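Local coordinates for OxyR (Porphyromonas gingivalis, PDB 3HO7), which is a redox-sensitive LysR-type transcriptional activator that probably binds DNA through a separate domain, the present chain being its regulatory domain, at residues R12-V17 against E41-E46; P31-E36 against I207-S212; L80-F85 against R184-V189; L86-R91 against E175-F180. All coordinates share one frame; numbering follows the deposited sequence.

Contact 1 of 4, residues R12-V17 against E41-E46; sequences RLNIAV and EIHVSE
Five backbone hydrogen bonds zip strand 12-17 to strand 41-46 in parallel register, R12 beside E41 through V17 beside E46. The donors come from both strands by turns; H43 N to L13 O (2.6 Å) and L13 N to E41 O (2.7 Å) run nearly along the carbonyl axes. CA-H...O contacts mostly share these carbonyl oxygens, I42 CA for instance meeting L13 O. Polar stacking occupies the face that carries R12, N14 and H43. With CG anti to the backbone N (chi1 172°) and the chain extended to NE, the guanidinium of R12 reaches across the strands and lies flat on the imidazole of H43, centres 3.3 Å apart and planes at 14°. R12 NE donates in its own plane to a lone pair of N14 OD1 at 2.7 Å, fixing the guanidinium's rotation. E41 OE2 adds opposite charge 4.3 Å from R12 NE, too far for a salt bridge and well out of the guanidinium plane, so only the charges interact. Apolar packing covers the other face, where I15 CG2 touches I42 CG2 and V44 CG2, each at 4.1 Å. Helix 22-36 completes this right-handed beta-alpha-beta crossover; the second subunit continues the sheet beyond strand 41-46, its S144 N bonded to E46 OE2. The stacked guanidinium should disfavour a charged H43, though the E41 carboxylate at the ring edge would partly offset this.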
loop_
_atom_site.group_PDB
_atom_site.type_symbol
_atom_site.label_atom_id
_atom_site.label_comp_id
_atom_site.label_asym_id
_atom_site.label_seq_id
_atom_site.Cartn_x
_atom_site.Cartn_y
_atom_site.Cartn_z
ATOM N N ARG A 12 20.455 -5.174 17.909
ATOM C CA ARG A 12 19.182 -4.967 17.233
ATOM C C ARG A 12 19.177 -3.679 16.416
ATOM O O ARG A 12 19.833 -2.701 16.777
ATOM C CB ARG A 12 18.040 -4.948 18.250
ATOM C CG ARG A 12 16.700 -4.551 17.662
ATOM C CD ARG A 12 15.590 -4.643 18.695
ATOM N NE ARG A 12 14.355 -4.025 18.217
ATOM C CZ ARG A 12 13.172 -4.174 18.802
ATOM N NH1 ARG A 12 13.058 -4.929 19.887
ATOM N NH2 ARG A 12 12.101 -3.575 18.299
ATOM N N LEU A 13 18.429 -3.686 15.318
ATOM C CA LEU A 13 18.321 -2.519 14.450
ATOM C C LEU A 13 16.866 -2.208 14.115
ATOM O O LEU A 13 16.143 -3.058 13.595
ATOM C CB LEU A 13 19.117 -2.731 13.159
ATOM C CG LEU A 13 19.163 -1.539 12.196
ATOM C CD1 LEU A 13 19.899 -0.370 12.833
ATOM C CD2 LEU A 13 19.814 -1.928 10.880
ATOM N N ASN A 14 16.444 -0.983 14.411
ATOM C CA ASN A 14 15.089 -0.541 14.101
ATOM C C ASN A 14 15.108 0.461 12.957
ATOM O O ASN A 14 15.541 1.597 13.132
ATOM C CB ASN A 14 14.439 0.086 15.332
ATOM C CG ASN A 14 14.493 -0.821 16.545
ATOM O OD1 ASN A 14 14.214 -2.017 16.452
ATOM N ND2 ASN A 14 14.851 -0.255 17.693
ATOM N N ILE A 15 14.639 0.038 11.788
ATOM C CA ILE A 15 14.685 0.892 10.606
ATOM C C ILE A 15 13.313 1.106 9.976
ATOM O O ILE A 15 12.554 0.160 9.764
ATOM C CB ILE A 15 15.645 0.333 9.542
ATOM C CG1 ILE A 15 15.655 1.241 8.310
ATOM C CG2 ILE A 15 15.253 -1.086 9.166
ATOM C CD1 ILE A 15 16.547 0.749 7.200
ATOM N N ALA A 16 13.005 2.364 9.676
ATOM C CA ALA A 16 11.751 2.710 9.033
ATOM C C ALA A 16 11.952 2.815 7.528
ATOM O O ALA A 16 13.067 3.038 7.052
ATOM C CB ALA A 16 11.211 4.017 9.588
ATOM N N VAL A 17 10.870 2.646 6.782
ATOM C CA VAL A 17 10.927 2.732 5.335
ATOM C C VAL A 17 9.631 3.324 4.812
ATOM O O VAL A 17 8.550 3.019 5.317
ATOM C CB VAL A 17 11.149 1.348 4.696
ATOM C CG1 VAL A 17 11.320 1.475 3.188
ATOM C CG2 VAL A 17 12.355 0.667 5.323
ATOM N N GLU A 41 19.284 -8.581 14.872
ATOM C CA GLU A 41 17.832 -8.598 14.746
ATOM C C GLU A 41 17.338 -7.276 14.169
ATOM O O GLU A 41 17.532 -6.217 14.764
ATOM C CB GLU A 41 17.161 -8.853 16.095
ATOM C CG GLU A 41 15.649 -8.972 15.994
ATOM C CD GLU A 41 14.943 -8.636 17.291
ATOM O OE1 GLU A 41 13.709 -8.826 17.360
ATOM O OE2 GLU A 41 15.614 -8.174 18.237
ATOM N N ILE A 42 16.693 -7.345 13.011
ATOM C CA ILE A 42 16.249 -6.144 12.314
ATOM C C ILE A 42 14.739 -5.951 12.385
ATOM O O ILE A 42 13.975 -6.797 11.923
ATOM C CB ILE A 42 16.670 -6.169 10.835
ATOM C CG1 ILE A 42 18.194 -6.232 10.719
ATOM C CG2 ILE A 42 16.130 -4.948 10.108
ATOM C CD1 ILE A 42 18.688 -6.387 9.299
ATOM N N HIS A 43 14.318 -4.830 12.959
ATOM C CA HIS A 43 12.902 -4.490 13.022
ATOM C C HIS A 43 12.547 -3.451 11.966
ATOM O O HIS A 43 12.865 -2.273 12.113
ATOM C CB HIS A 43 12.529 -3.975 14.413
ATOM C CG HIS A 43 12.295 -5.062 15.415
ATOM N ND1 HIS A 43 13.322 -5.771 15.998
ATOM C CD2 HIS A 43 11.149 -5.558 15.938
ATOM C CE1 HIS A 43 12.820 -6.660 16.836
ATOM N NE2 HIS A 43 11.503 -6.551 16.820
ATOM N N VAL A 44 11.890 -3.900 10.902
ATOM C CA VAL A 44 11.469 -3.010 9.829
ATOM C C VAL A 44 10.086 -2.444 10.114
ATOM O O VAL A 44 9.206 -3.150 10.607
ATOM C CB VAL A 44 11.418 -3.743 8.479
ATOM C CG1 VAL A 44 10.859 -2.825 7.398
ATOM C CG2 VAL A 44 12.800 -4.254 8.100
ATOM N N SER A 45 9.899 -1.167 9.803
ATOM C CA SER A 45 8.598 -0.532 9.955
ATOM C C SER A 45 8.369 0.482 8.843
ATOM O O SER A 45 9.272 1.238 8.487
ATOM C CB SER A 45 8.485 0.144 11.322
ATOM O OG SER A 45 9.531 1.080 11.513
ATOM N N GLU A 46 7.162 0.485 8.289
ATOM C CA GLU A 46 6.791 1.468 7.282
ATOM C C GLU A 46 6.184 2.700 7.942
ATOM O O GLU A 46 5.256 2.596 8.744
ATOM C CB GLU A 46 5.807 0.877 6.268
ATOM C CG GLU A 46 6.394 -0.208 5.376
ATOM C CD GLU A 46 5.467 -0.605 4.240
ATOM O OE1 GLU A 46 4.816 0.287 3.650
ATOM O OE2 GLU A 46 5.392 -1.812 3.932
#

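Contact 2 of 4, residues P31-E36 against I207-S212; sequences PIWKKE and IGLLRS
I32 is the first residue of helix 31-36 to meet helix 207-211, whose axis runs 142° from its own at a closest approach of 10.3 Å. Its CA lies 7.0 Å from the CA of L209. The two branched side chains slide past each other in opposite directions, CG2 of I32 turned to CD2 of L209, while I32 CD1 extends to 3.9 Å from S212 OG. That hydroxyl donates to L209 O at 2.8 Å, from above the carbonyl plane, and is thus tied back to the backbone three residues earlier rather than to I32. W33 leans its indole across the gap: L209 CD1 meets the edge of the ring at CD1, 4.1 Å away, and L210 CD2 comes obliquely to CZ2 at 4.4 Å. The indole also packs on I42 and V44 of strand 40-46. One turn after I32, E36 bends at chi2 (81°) and lays its aliphatic part on the leucine, E36 CG 3.6 Å from L209 CD2 and E36 CB 3.7 Å from L209 CD1. L209 thus packs into the angle between I32, W33 and E36, while L210 continues inward to L25, V29 and L80. Between these segments no polar bond forms, though Q205 NE2, one turn earlier on the second helix, weakly bonds E36 O. Such packing is not directional, so the fit around L209 sets the helix spacing, and the E36 carboxylate and S212 hydroxyl stay at the rim.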
loop_
_atom_site.group_PDB
_atom_site.type_symbol
_atom_site.label_atom_id
_atom_site.label_comp_id
_atom_site.label_asym_id
_atom_site.label_seq_id
_atom_site.Cartn_x
_atom_site.Cartn_y
_atom_site.Cartn_z
ATOM N N PRO A 31 17.286 -10.504 1.275
ATOM C CA PRO A 31 18.253 -11.577 1.054
ATOM C C PRO A 31 19.681 -11.131 1.356
ATOM O O PRO A 31 20.480 -11.916 1.862
ATOM C CB PRO A 31 18.095 -11.887 -0.437
ATOM C CG PRO A 31 16.703 -11.460 -0.761
ATOM C CD PRO A 31 16.465 -10.242 0.081
ATOM N N ILE A 32 19.995 -9.874 1.055
ATOM C CA ILE A 32 21.342 -9.357 1.285
ATOM C C ILE A 32 21.633 -9.168 2.773
ATOM O O ILE A 32 22.761 -9.384 3.222
ATOM C CB ILE A 32 21.586 -8.043 0.520
ATOM C CG1 ILE A 32 21.452 -8.280 -0.986
ATOM C CG2 ILE A 32 22.958 -7.479 0.854
ATOM C CD1 ILE A 32 21.593 -7.026 -1.822
ATOM N N TRP A 33 20.620 -8.767 3.536
ATOM C CA TRP A 33 20.776 -8.616 4.979
ATOM C C TRP A 33 21.067 -9.960 5.628
ATOM O O TRP A 33 21.981 -10.085 6.443
ATOM C CB TRP A 33 19.523 -8.016 5.618
ATOM C CG TRP A 33 19.364 -6.549 5.410
ATOM C CD1 TRP A 33 20.311 -5.673 4.967
ATOM C CD2 TRP A 33 18.191 -5.771 5.677
ATOM N NE1 TRP A 33 19.794 -4.401 4.919
ATOM C CE2 TRP A 33 18.494 -4.434 5.352
ATOM C CE3 TRP A 33 16.910 -6.079 6.149
ATOM C CZ2 TRP A 33 17.563 -3.404 5.485
ATOM C CZ3 TRP A 33 15.988 -5.055 6.279
ATOM C CH2 TRP A 33 16.319 -3.734 5.949
ATOM N N LYS A 34 20.275 -10.962 5.264
ATOM C CA LYS A 34 20.415 -12.292 5.835
ATOM C C LYS A 34 21.876 -12.722 5.868
ATOM O O LYS A 34 22.377 -13.170 6.900
ATOM C CB LYS A 34 19.592 -13.306 5.041
ATOM C CG LYS A 34 19.581 -14.695 5.654
ATOM C CD LYS A 34 18.944 -14.672 7.034
ATOM C CE LYS A 34 17.505 -14.179 6.961
ATOM N NZ LYS A 34 16.833 -14.222 8.288
ATOM N N LYS A 35 22.554 -12.579 4.735
ATOM C CA LYS A 35 23.932 -13.045 4.606
ATOM C C LYS A 35 24.971 -12.082 5.186
ATOM O O LYS A 35 25.971 -12.516 5.756
ATOM C CB LYS A 35 24.258 -13.376 3.143
ATOM C CG LYS A 35 23.943 -12.263 2.159
ATOM C CD LYS A 35 24.348 -12.646 0.741
ATOM C CE LYS A 35 23.550 -13.838 0.231
ATOM N NZ LYS A 35 23.908 -15.102 0.937
ATOM N N GLU A 36 24.737 -10.781 5.049
ATOM C CA GLU A 36 25.693 -9.783 5.537
ATOM C C GLU A 36 25.434 -9.323 6.971
ATOM O O GLU A 36 26.366 -8.951 7.686
ATOM C CB GLU A 36 25.742 -8.567 4.606
ATOM C CG GLU A 36 27.020 -8.458 3.784
ATOM C CD GLU A 36 27.015 -9.347 2.558
ATOM O OE1 GLU A 36 26.129 -9.162 1.698
ATOM O OE2 GLU A 36 27.903 -10.219 2.448
ATOM N N ILE A 207 24.551 1.521 4.488
ATOM C CA ILE A 207 24.602 2.308 3.260
ATOM C C ILE A 207 25.101 1.459 2.096
ATOM O O ILE A 207 24.502 1.443 1.023
ATOM C CB ILE A 207 25.488 3.554 3.416
ATOM C CG1 ILE A 207 24.891 4.502 4.460
ATOM C CG2 ILE A 207 25.657 4.260 2.073
ATOM C CD1 ILE A 207 25.708 5.758 4.690
ATOM N N GLY A 208 26.199 0.743 2.315
ATOM C CA GLY A 208 26.748 -0.129 1.286
ATOM C C GLY A 208 25.775 -1.198 0.830
ATOM O O GLY A 208 25.607 -1.425 -0.367
ATOM N N LEU A 209 25.124 -1.854 1.786
ATOM C CA LEU A 209 24.212 -2.949 1.467
ATOM C C LEU A 209 22.998 -2.474 0.674
ATOM O O LEU A 209 22.578 -3.119 -0.284
ATOM C CB LEU A 209 23.765 -3.673 2.740
ATOM C CG LEU A 209 24.796 -4.626 3.349
ATOM C CD1 LEU A 209 24.326 -5.146 4.698
ATOM C CD2 LEU A 209 25.090 -5.779 2.397
ATOM N N LEU A 210 22.436 -1.343 1.075
ATOM C CA LEU A 210 21.282 -0.804 0.373
ATOM C C LEU A 210 21.653 -0.384 -1.046
ATOM O O LEU A 210 20.938 -0.692 -2.001
ATOM C CB LEU A 210 20.678 0.365 1.154
ATOM C CG LEU A 210 19.979 -0.018 2.461
ATOM C CD1 LEU A 210 19.696 1.218 3.302
ATOM C CD2 LEU A 210 18.692 -0.779 2.177
ATOM N N ARG A 211 22.780 0.307 -1.185
ATOM C CA ARG A 211 23.238 0.735 -2.503
ATOM C C ARG A 211 23.531 -0.462 -3.402
ATOM O O ARG A 211 23.287 -0.417 -4.607
ATOM C CB ARG A 211 24.469 1.634 -2.390
ATOM C CG ARG A 211 24.234 2.919 -1.617
ATOM C CD ARG A 211 25.453 3.818 -1.671
ATOM N NE ARG A 211 25.776 4.203 -3.041
ATOM C CZ ARG A 211 26.927 4.755 -3.412
ATOM N NH1 ARG A 211 27.875 4.985 -2.511
ATOM N NH2 ARG A 211 27.132 5.071 -4.682
ATOM N N SER A 212 24.048 -1.536 -2.812
ATOM C CA SER A 212 24.357 -2.744 -3.570
ATOM C C SER A 212 23.086 -3.499 -3.946
ATOM O O SER A 212 23.134 -4.489 -4.678
ATOM C CB SER A 212 25.284 -3.662 -2.771
ATOM O OG SER A 212 24.547 -4.449 -1.848
#

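Contact 3 of 4, residues L80-F85 against R184-V189; sequences LYYEEF and RPVREV
This is a buried antiparallel strand pair near the centre of the regulatory domain, joining the long strands 75-89 and 184-194. A classic beta bulge opens it: L80 N and Y81 N both donate to V189 O, at 2.9 and 3.2 Å. V189 N returns a bond to Y81 O, nearly along the carbonyl axis, and E83 with R187 and F85 with P185 continue the pairing. On the face bearing Y81, E83 and R187, V189 lies over the tyrosine ring, its CB 3.5 Å from the centroid and only 18° off the normal; the crowded chi1 of Y81 (59°) sets the ring beneath it. Alongside, R187 offers NE and NH2 side-on to a single oxygen, E83 OE1, at 3.1 and 3.0 Å. The oxygen lies in the guanidinium plane, but the nitrogens meet it from above the carboxylate. T20 O takes a further bond from R187 NH2, and L164 N binds E83 OE2. On the opposite face the Y82 ring packs against E188 CB, and a water joins Y82 OH to E188 OE1, which also salt-bridges R190. The buried charges of E83 and R187 are therefore mutually compensated and fixed to neighbouring loops, which should favour their ionised forms.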
loop_
_atom_site.group_PDB
_atom_site.type_symbol
_atom_site.label_atom_id
_atom_site.label_comp_id
_atom_site.label_asym_id
_atom_site.label_seq_id
_atom_site.Cartn_x
_atom_site.Cartn_y
_atom_site.Cartn_z
ATOM N N LEU A 80 21.466 7.147 -1.339
ATOM C CA LEU A 80 21.503 5.724 -1.645
ATOM C C LEU A 80 21.396 5.536 -3.152
ATOM O O LEU A 80 22.223 4.862 -3.763
ATOM C CB LEU A 80 20.378 4.983 -0.924
ATOM C CG LEU A 80 20.430 5.057 0.604
ATOM C CD1 LEU A 80 19.315 4.232 1.225
ATOM C CD2 LEU A 80 21.793 4.595 1.107
ATOM N N TYR A 81 20.382 6.157 -3.750
ATOM C CA TYR A 81 20.190 6.093 -5.193
ATOM C C TYR A 81 19.116 7.069 -5.658
ATOM O O TYR A 81 18.269 7.498 -4.867
ATOM C CB TYR A 81 19.823 4.671 -5.625
ATOM C CG TYR A 81 18.559 4.135 -4.991
ATOM C CD1 TYR A 81 17.343 4.190 -5.662
ATOM C CD2 TYR A 81 18.584 3.566 -3.726
ATOM C CE1 TYR A 81 16.185 3.696 -5.084
ATOM C CE2 TYR A 81 17.434 3.073 -3.139
ATOM C CZ TYR A 81 16.240 3.139 -3.821
ATOM O OH TYR A 81 15.098 2.644 -3.227
ATOM N N TYR A 82 19.162 7.418 -6.939
ATOM C CA TYR A 82 18.111 8.211 -7.560
ATOM C C TYR A 82 17.112 7.269 -8.208
ATOM O O TYR A 82 17.431 6.122 -8.506
ATOM C CB TYR A 82 18.690 9.167 -8.605
ATOM C CG TYR A 82 19.583 10.237 -8.026
ATOM C CD1 TYR A 82 20.965 10.095 -8.038
ATOM C CD2 TYR A 82 19.047 11.387 -7.462
ATOM C CE1 TYR A 82 21.786 11.069 -7.506
ATOM C CE2 TYR A 82 19.862 12.368 -6.928
ATOM C CZ TYR A 82 21.231 12.202 -6.954
ATOM O OH TYR A 82 22.053 13.168 -6.424
ATOM N N GLU A 83 15.897 7.750 -8.425
ATOM C CA GLU A 83 14.865 6.906 -8.993
ATOM C C GLU A 83 13.887 7.745 -9.791
ATOM O O GLU A 83 13.309 8.701 -9.274
ATOM C CB GLU A 83 14.129 6.148 -7.891
ATOM C CG GLU A 83 13.068 5.193 -8.406
ATOM C CD GLU A 83 12.499 4.317 -7.309
ATOM O OE1 GLU A 83 12.447 4.776 -6.152
ATOM O OE2 GLU A 83 12.101 3.173 -7.607
ATOM N N GLU A 84 13.739 7.411 -11.064
ATOM C CA GLU A 84 12.842 8.143 -11.937
ATOM C C GLU A 84 11.374 7.874 -11.659
ATOM O O GLU A 84 10.975 6.744 -11.397
ATOM C CB GLU A 84 13.131 7.809 -13.401
ATOM C CG GLU A 84 14.341 8.507 -13.975
ATOM C CD GLU A 84 14.339 8.517 -15.490
ATOM O OE1 GLU A 84 13.252 8.407 -16.090
ATOM O OE2 GLU A 84 15.428 8.644 -16.079
ATOM N N PHE A 85 10.575 8.928 -11.748
ATOM C CA PHE A 85 9.132 8.800 -11.787
ATOM C C PHE A 85 8.735 8.459 -13.215
ATOM O O PHE A 85 9.256 9.043 -14.169
ATOM C CB PHE A 85 8.462 10.111 -11.386
ATOM C CG PHE A 85 8.535 10.408 -9.922
ATOM C CD1 PHE A 85 7.744 9.713 -9.023
ATOM C CD2 PHE A 85 9.380 11.395 -9.443
ATOM C CE1 PHE A 85 7.802 9.990 -7.672
ATOM C CE2 PHE A 85 9.442 11.678 -8.093
ATOM C CZ PHE A 85 8.651 10.974 -7.206
ATOM N N ARG A 184 13.934 14.213 -17.249
ATOM C CA ARG A 184 13.073 13.253 -16.570
ATOM C C ARG A 184 13.122 13.429 -15.054
ATOM O O ARG A 184 14.200 13.544 -14.469
ATOM C CB ARG A 184 13.462 11.824 -16.955
ATOM C CG ARG A 184 13.400 11.552 -18.448
ATOM C CD ARG A 184 13.726 10.103 -18.765
ATOM N NE ARG A 184 13.819 9.883 -20.204
ATOM C CZ ARG A 184 14.910 10.124 -20.922
ATOM N NH1 ARG A 184 16.002 10.591 -20.332
ATOM N NH2 ARG A 184 14.909 9.899 -22.228
ATOM N N PRO A 185 11.947 13.450 -14.412
ATOM C CA PRO A 185 11.860 13.631 -12.968
ATOM C C PRO A 185 12.421 12.440 -12.202
ATOM O O PRO A 185 12.127 11.289 -12.532
ATOM C CB PRO A 185 10.354 13.758 -12.721
ATOM C CG PRO A 185 9.717 13.077 -13.877
ATOM C CD PRO A 185 10.620 13.332 -15.040
ATOM N N VAL A 186 13.231 12.723 -11.188
ATOM C CA VAL A 186 13.759 11.683 -10.318
ATOM C C VAL A 186 13.620 12.093 -8.858
ATOM O O VAL A 186 13.716 13.274 -8.521
ATOM C CB VAL A 186 15.248 11.399 -10.597
ATOM C CG1 VAL A 186 15.507 11.369 -12.092
ATOM C CG2 VAL A 186 16.123 12.443 -9.922
ATOM N N ARG A 187 13.388 11.111 -7.995
ATOM C CA ARG A 187 13.460 11.353 -6.566
ATOM C C ARG A 187 14.754 10.747 -6.050
ATOM O O ARG A 187 15.348 9.886 -6.700
ATOM C CB ARG A 187 12.264 10.742 -5.835
ATOM C CG ARG A 187 12.311 9.233 -5.705
ATOM C CD ARG A 187 11.123 8.738 -4.911
ATOM N NE ARG A 187 11.040 7.285 -4.903
ATOM C CZ ARG A 187 10.072 6.606 -4.299
ATOM N NH1 ARG A 187 9.112 7.258 -3.659
ATOM N NH2 ARG A 187 10.065 5.280 -4.338
ATOM N N GLU A 188 15.197 11.207 -4.888
ATOM C CA GLU A 188 16.398 10.662 -4.278
ATOM C C GLU A 188 16.020 9.823 -3.072
ATOM O O GLU A 188 15.331 10.296 -2.169
ATOM C CB GLU A 188 17.360 11.780 -3.874
ATOM C CG GLU A 188 16.796 12.745 -2.847
ATOM C CD GLU A 188 17.738 13.891 -2.545
ATOM O OE1 GLU A 188 18.956 13.645 -2.408
ATOM O OE2 GLU A 188 17.260 15.043 -2.449
ATOM N N VAL A 189 16.451 8.567 -3.076
ATOM C CA VAL A 189 16.244 7.684 -1.942
ATOM C C VAL A 189 17.471 7.782 -1.044
ATOM O O VAL A 189 18.593 7.570 -1.497
ATOM C CB VAL A 189 16.030 6.227 -2.397
ATOM C CG1 VAL A 189 15.809 5.321 -1.198
ATOM C CG2 VAL A 189 14.850 6.142 -3.358
HETATM O O HOH W 1 21.590 14.453 -4.173
#

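Contact 4 of 4, residues L86-R91 against E175-F180; sequences LGYVSR and ELVRPF
The Y88 ring carries L176 CB over one face, 4.2 Å from its centroid, while V177 CG2 approaches its edge. L176 also covers the R91 guanidinium, CD2 lying over one face toward the rim. At the edge of that guanidinium stands E175, whose OE1 receives NH2 of R91 at 2.6 Å, in the guanidinium plane and nearly along the C-O axis; a weaker bond from NH1 completes the salt bridge, with the two planar groups turned 76° apart. The R178 guanidinium folds back on its own segment: bent at chi2 (-73°), it points NH1 at E175 O, 2.6 Å away, and at V177 O, holding the turn before the strand. Between the backbones, G87 and R178 exchange two hydrogen bonds and V89 N donates to L176 O at 2.9 Å. L86 splits its methyls, CD1 on V177 CG1 at 3.6 Å and CD2 against P179. Strand 177-178 borders the end of strand 75-89, whose other edge pairs with strand 158-162, and Y88 OH reaches E153 of helix 145-153. Three backbone hydrogen bonds and an apolar strip join the two segments, closed at the exposed end by a salt bridge that solvent probably weakens.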
loop_
_atom_site.group_PDB
_atom_site.type_symbol
_atom_site.label_atom_id
_atom_site.label_comp_id
_atom_site.label_asym_id
_atom_site.label_seq_id
_atom_site.Cartn_x
_atom_site.Cartn_y
_atom_site.Cartn_z
ATOM N N LEU A 86 7.820 7.510 -13.361
ATOM C CA LEU A 86 7.316 7.145 -14.674
ATOM C C LEU A 86 5.808 7.306 -14.715
ATOM O O LEU A 86 5.118 7.077 -13.720
ATOM C CB LEU A 86 7.699 5.707 -15.035
ATOM C CG LEU A 86 9.183 5.402 -15.270
ATOM C CD1 LEU A 86 9.359 3.943 -15.658
ATOM C CD2 LEU A 86 9.759 6.318 -16.336
ATOM N N GLY A 87 5.302 7.722 -15.870
ATOM C CA GLY A 87 3.870 7.796 -16.082
ATOM C C GLY A 87 3.267 6.408 -16.138
ATOM O O GLY A 87 3.811 5.500 -16.767
ATOM N N TYR A 88 2.143 6.238 -15.456
ATOM C CA TYR A 88 1.389 5.006 -15.535
ATOM C C TYR A 88 0.043 5.427 -16.105
ATOM O O TYR A 88 -0.763 6.045 -15.415
ATOM C CB TYR A 88 1.252 4.388 -14.143
ATOM C CG TYR A 88 1.028 2.891 -14.121
ATOM C CD1 TYR A 88 1.889 2.027 -14.786
ATOM C CD2 TYR A 88 -0.030 2.343 -13.408
ATOM C CE1 TYR A 88 1.689 0.653 -14.759
ATOM C CE2 TYR A 88 -0.238 0.977 -13.372
ATOM C CZ TYR A 88 0.624 0.136 -14.047
ATOM O OH TYR A 88 0.411 -1.220 -14.003
ATOM N N VAL A 89 -0.177 5.121 -17.378
ATOM C CA VAL A 89 -1.295 5.686 -18.127
ATOM C C VAL A 89 -2.314 4.620 -18.512
ATOM O O VAL A 89 -1.968 3.636 -19.156
ATOM C CB VAL A 89 -0.795 6.369 -19.416
ATOM C CG1 VAL A 89 -1.940 7.086 -20.121
ATOM C CG2 VAL A 89 0.340 7.334 -19.102
ATOM N N SER A 90 -3.572 4.823 -18.133
ATOM C CA SER A 90 -4.614 3.855 -18.456
ATOM C C SER A 90 -4.838 3.808 -19.963
ATOM O O SER A 90 -4.582 4.783 -20.666
ATOM C CB SER A 90 -5.925 4.201 -17.753
ATOM O OG SER A 90 -6.837 4.795 -18.659
ATOM N N ARG A 91 -5.325 2.674 -20.449
ATOM C CA ARG A 91 -5.555 2.485 -21.875
ATOM C C ARG A 91 -6.680 3.383 -22.395
ATOM O O ARG A 91 -6.889 3.492 -23.604
ATOM C CB ARG A 91 -5.854 1.011 -22.166
ATOM C CG ARG A 91 -4.781 0.064 -21.650
ATOM C CD ARG A 91 -5.224 -1.387 -21.715
ATOM N NE ARG A 91 -4.245 -2.274 -21.093
ATOM C CZ ARG A 91 -3.210 -2.804 -21.733
ATOM N NH1 ARG A 91 -3.021 -2.544 -23.021
ATOM N NH2 ARG A 91 -2.367 -3.599 -21.088
ATOM N N GLU A 175 2.973 -2.182 -20.388
ATOM C CA GLU A 175 2.396 -1.456 -21.517
ATOM C C GLU A 175 1.855 -0.085 -21.118
ATOM O O GLU A 175 1.759 0.816 -21.954
ATOM C CB GLU A 175 1.274 -2.276 -22.158
ATOM C CG GLU A 175 1.757 -3.506 -22.910
ATOM C CD GLU A 175 0.614 -4.394 -23.355
ATOM O OE1 GLU A 175 -0.456 -4.359 -22.710
ATOM O OE2 GLU A 175 0.786 -5.131 -24.347
ATOM N N LEU A 176 1.492 0.065 -19.849
ATOM C CA LEU A 176 0.902 1.313 -19.377
ATOM C C LEU A 176 1.974 2.342 -19.056
ATOM O O LEU A 176 1.676 3.516 -18.866
ATOM C CB LEU A 176 0.030 1.069 -18.141
ATOM C CG LEU A 176 -0.977 -0.077 -18.229
ATOM C CD1 LEU A 176 -1.863 -0.092 -16.987
ATOM C CD2 LEU A 176 -1.816 0.036 -19.495
ATOM N N VAL A 177 3.225 1.897 -19.002
ATOM C CA VAL A 177 4.319 2.770 -18.609
ATOM C C VAL A 177 4.724 3.740 -19.714
ATOM O O VAL A 177 4.975 3.340 -20.849
ATOM C CB VAL A 177 5.553 1.964 -18.161
ATOM C CG1 VAL A 177 6.715 2.900 -17.873
ATOM C CG2 VAL A 177 5.213 1.128 -16.936
ATOM N N ARG A 178 4.776 5.020 -19.367
ATOM C CA ARG A 178 5.277 6.049 -20.263
ATOM C C ARG A 178 6.281 6.894 -19.496
ATOM O O ARG A 178 5.922 7.565 -18.532
ATOM C CB ARG A 178 4.137 6.944 -20.756
ATOM C CG ARG A 178 3.031 6.222 -21.499
ATOM C CD ARG A 178 3.477 5.791 -22.883
ATOM N NE ARG A 178 2.379 5.211 -23.650
ATOM C CZ ARG A 178 1.963 3.956 -23.517
ATOM N NH1 ARG A 178 2.554 3.151 -22.642
ATOM N NH2 ARG A 178 0.959 3.502 -24.256
ATOM N N PRO A 179 7.553 6.863 -19.912
ATOM C CA PRO A 179 8.521 7.726 -19.248
ATOM C C PRO A 179 8.267 9.190 -19.591
ATOM O O PRO A 179 7.504 9.488 -20.509
ATOM C CB PRO A 179 9.860 7.269 -19.830
ATOM C CG PRO A 179 9.518 6.654 -21.144
ATOM C CD PRO A 179 8.159 6.046 -20.978
ATOM N N PHE A 180 8.904 10.095 -18.857
ATOM C CA PHE A 180 8.778 11.523 -19.131
ATOM C C PHE A 180 9.707 11.935 -20.268
ATOM O O PHE A 180 10.725 11.289 -20.514
ATOM C CB PHE A 180 9.131 12.335 -17.882
ATOM C CG PHE A 180 8.014 12.442 -16.880
ATOM C CD1 PHE A 180 7.702 11.379 -16.047
ATOM C CD2 PHE A 180 7.286 13.616 -16.761
ATOM C CE1 PHE A 180 6.677 11.483 -15.114
ATOM C CE2 PHE A 180 6.262 13.727 -15.838
ATOM C CZ PHE A 180 5.958 12.659 -15.012
#

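In the fold
Contacts 3 and 4 share strand 75-89, with centres about 17 Å apart; F180 of contact 4 packs on P185 and F85, its CG 3.3 Å from P185 CD. At the other end of contact 3, L80 meets helix 200-211, L210 CD1 lying 3.7 Å from L80 CD1, which carries the packing into contact 2. From there W33 CE3 touches I42 CD1 at 3.6 Å, bringing in contact 1. Contacts 1 and 4 lie on opposite sides of the chain's centre, about 33 Å between centres, consistent with the two-lobed LysR regulatory fold spanned by the long strands of contact 3. Contacts 1 and 2 border the second subunit. The C119-C128 disulfide belongs to none of the four.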